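Local coordinates for galectin (Xenopus laevis, PDB 3WUC), which probably binds beta-galactosides such as lactose as a proto-type galectin, holding the sugar on one face of its beta-sandwich, at residues Ala36-Thr41 with Ile47-Pro52. Residues are numbered along the deposited sequence; the frame is centred on the assembly and turned at random.
Sequences AVDLGT and ICHCNP. With GAL (beta-D-galactopyranose), chain D.
The imidazole of His49 is held by both of its nitrogens at the ring edge: ND1 donates its N-H to Asp38 OD1 (2.6 Å), and NE2 is hydrogen-bonded to O4 of galactose (2.8 Å). The carboxylate lies beside the ring with its plane turned 37° from it, and OD1 accepts on its syn side, a little out of the carboxylate plane yet nearly within that of the imidazole. Ala36 CB approaches the ring obliquely, 3.8 Å from CE1, while Trp73 meets it with the two ring planes at about 45°. With CG anti to the backbone N (chi1 165°), His49 runs alongside Asp38, its neighbour in a non-hydrogen-bonded pair. Gripped at both nitrogens, the ring is probably fixed in its rotation. Two residues on, Asn51 OD1 comes within 3.1 Å of galactose O4 and accepts hydrogen bonds from Arg34 NH1 and Arg53 NE; Asn51 ND2 is tied to the carbonyl of Phe35, so the amide is fixed from both ends.

The antiparallel ladder beneath is regular, with Val37–Cys50 and Leu39–Cys48 as hydrogen-bonded pairs. It ends in a classic beta bulge, where Ile47 and Cys48 both face Leu39: Leu39 O takes a straight bond from Cys48 N (3.1 Å) and a weak, bent one from Ile47 N.

Val37, Leu39, Cys48 and Cys50 project from the face opposite the sugar, and Val37, Leu39 and Cys50 pack on Phe94 of strand 89-96 in the second sheet of the galectin sandwich. Within its own sheet the hairpin is flanked by strand 120-127 beside 36-39 and by strand 62-69 beside 45-53.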
# COMPACT_ATOMS: atom_id res chain seq x y z
N ALA B 36 -12.67 -15.59 -9.18
CA ALA B 36 -11.56 -16.44 -8.85
C ALA B 36 -10.25 -15.72 -8.89
O ALA B 36 -10.07 -14.80 -9.74
CB ALA B 36 -11.45 -17.63 -9.82
N VAL B 37 -9.35 -16.18 -8.03
CA VAL B 37 -7.92 -15.85 -8.11
C VAL B 37 -7.19 -17.18 -8.19
O VAL B 37 -7.41 -18.12 -7.43
CB VAL B 37 -7.40 -15.06 -6.87
CG1 VAL B 37 -5.91 -14.76 -7.07
CG2 VAL B 37 -8.15 -13.78 -6.71
N ASP B 38 -6.37 -17.33 -9.25
CA ASP B 38 -5.68 -18.54 -9.58
C ASP B 38 -4.18 -18.34 -9.51
O ASP B 38 -3.62 -17.30 -9.93
CB ASP B 38 -5.93 -18.94 -11.03
CG ASP B 38 -7.36 -19.28 -11.34
OD1 ASP B 38 -8.09 -19.78 -10.43
OD2 ASP B 38 -7.77 -19.09 -12.50
N LEU B 39 -3.52 -19.30 -8.97
CA LEU B 39 -2.07 -19.36 -8.82
C LEU B 39 -1.49 -20.62 -9.38
O LEU B 39 -2.02 -21.73 -9.12
CB LEU B 39 -1.64 -19.19 -7.33
CG LEU B 39 -2.01 -17.86 -6.65
CD1 LEU B 39 -3.47 -17.75 -6.19
CD2 LEU B 39 -1.07 -17.82 -5.47
N GLY B 40 -0.40 -20.55 -10.15
CA GLY B 40 0.22 -21.77 -10.64
C GLY B 40 1.35 -21.47 -11.55
O GLY B 40 2.09 -20.50 -11.35
N THR B 41 1.57 -22.39 -12.49
CA THR B 41 2.63 -22.19 -13.49
C THR B 41 2.14 -21.66 -14.78
O THR B 41 2.96 -20.98 -15.46
CB THR B 41 3.45 -23.51 -13.62
OG1 THR B 41 2.59 -24.50 -14.15
CG2 THR B 41 3.82 -24.03 -12.44
N ILE B 47 -1.79 -24.57 -8.91
CA ILE B 47 -1.62 -25.12 -7.56
C ILE B 47 -2.74 -24.64 -6.66
O ILE B 47 -3.03 -25.38 -5.70
CB ILE B 47 -0.21 -24.79 -6.94
CG1 ILE B 47 0.18 -25.70 -5.84
CG2 ILE B 47 -0.07 -23.30 -6.59
CD1 ILE B 47 0.50 -27.11 -6.32
N CYS B 48 -3.34 -23.49 -6.95
CA CYS B 48 -4.49 -23.05 -6.18
C CYS B 48 -5.41 -22.21 -7.02
O CYS B 48 -5.05 -21.13 -7.45
CB CYS B 48 -3.99 -22.29 -4.95
SG CYS B 48 -5.39 -21.83 -3.83
N HIS B 49 -6.61 -22.73 -7.28
CA HIS B 49 -7.73 -22.00 -7.85
C HIS B 49 -8.68 -21.68 -6.72
O HIS B 49 -9.15 -22.61 -6.10
CB HIS B 49 -8.42 -22.91 -8.87
CG HIS B 49 -9.80 -22.50 -9.34
ND1 HIS B 49 -10.06 -21.44 -10.19
CD2 HIS B 49 -11.01 -23.09 -9.17
CE1 HIS B 49 -11.33 -21.40 -10.50
NE2 HIS B 49 -11.93 -22.40 -9.90
N CYS B 50 -8.83 -20.40 -6.36
CA CYS B 50 -9.65 -19.96 -5.20
C CYS B 50 -10.84 -19.27 -5.81
O CYS B 50 -10.75 -18.21 -6.38
CB CYS B 50 -8.82 -18.99 -4.37
SG CYS B 50 -9.74 -18.33 -2.99
N ASN B 51 -12.01 -19.93 -5.67
CA ASN B 51 -13.16 -19.60 -6.39
C ASN B 51 -14.41 -19.35 -5.49
O ASN B 51 -15.29 -20.21 -5.35
CB ASN B 51 -13.45 -20.67 -7.43
CG ASN B 51 -14.58 -20.34 -8.43
OD1 ASN B 51 -15.27 -21.34 -8.87
ND2 ASN B 51 -14.84 -19.08 -8.78
N PRO B 52 -14.50 -18.19 -4.86
CA PRO B 52 -15.74 -17.93 -4.16
C PRO B 52 -16.93 -17.84 -5.11
O PRO B 52 -16.91 -17.18 -6.11
CB PRO B 52 -15.45 -16.60 -3.45
CG PRO B 52 -13.94 -16.44 -3.38
CD PRO B 52 -13.54 -17.10 -4.72
C1 GAL D . -15.87 -26.16 -12.54
C2 GAL D . -15.90 -24.77 -13.10
C3 GAL D . -14.50 -24.22 -13.25
C4 GAL D . -13.76 -24.37 -11.93
C5 GAL D . -13.86 -25.85 -11.47
C6 GAL D . -13.17 -26.02 -10.13
O2 GAL D . -16.47 -24.88 -14.43
O3 GAL D . -14.50 -22.93 -13.79
O4 GAL D . -14.28 -23.43 -10.95
O5 GAL D . -15.23 -26.17 -11.30
O6 GAL D . -13.30 -27.34 -9.62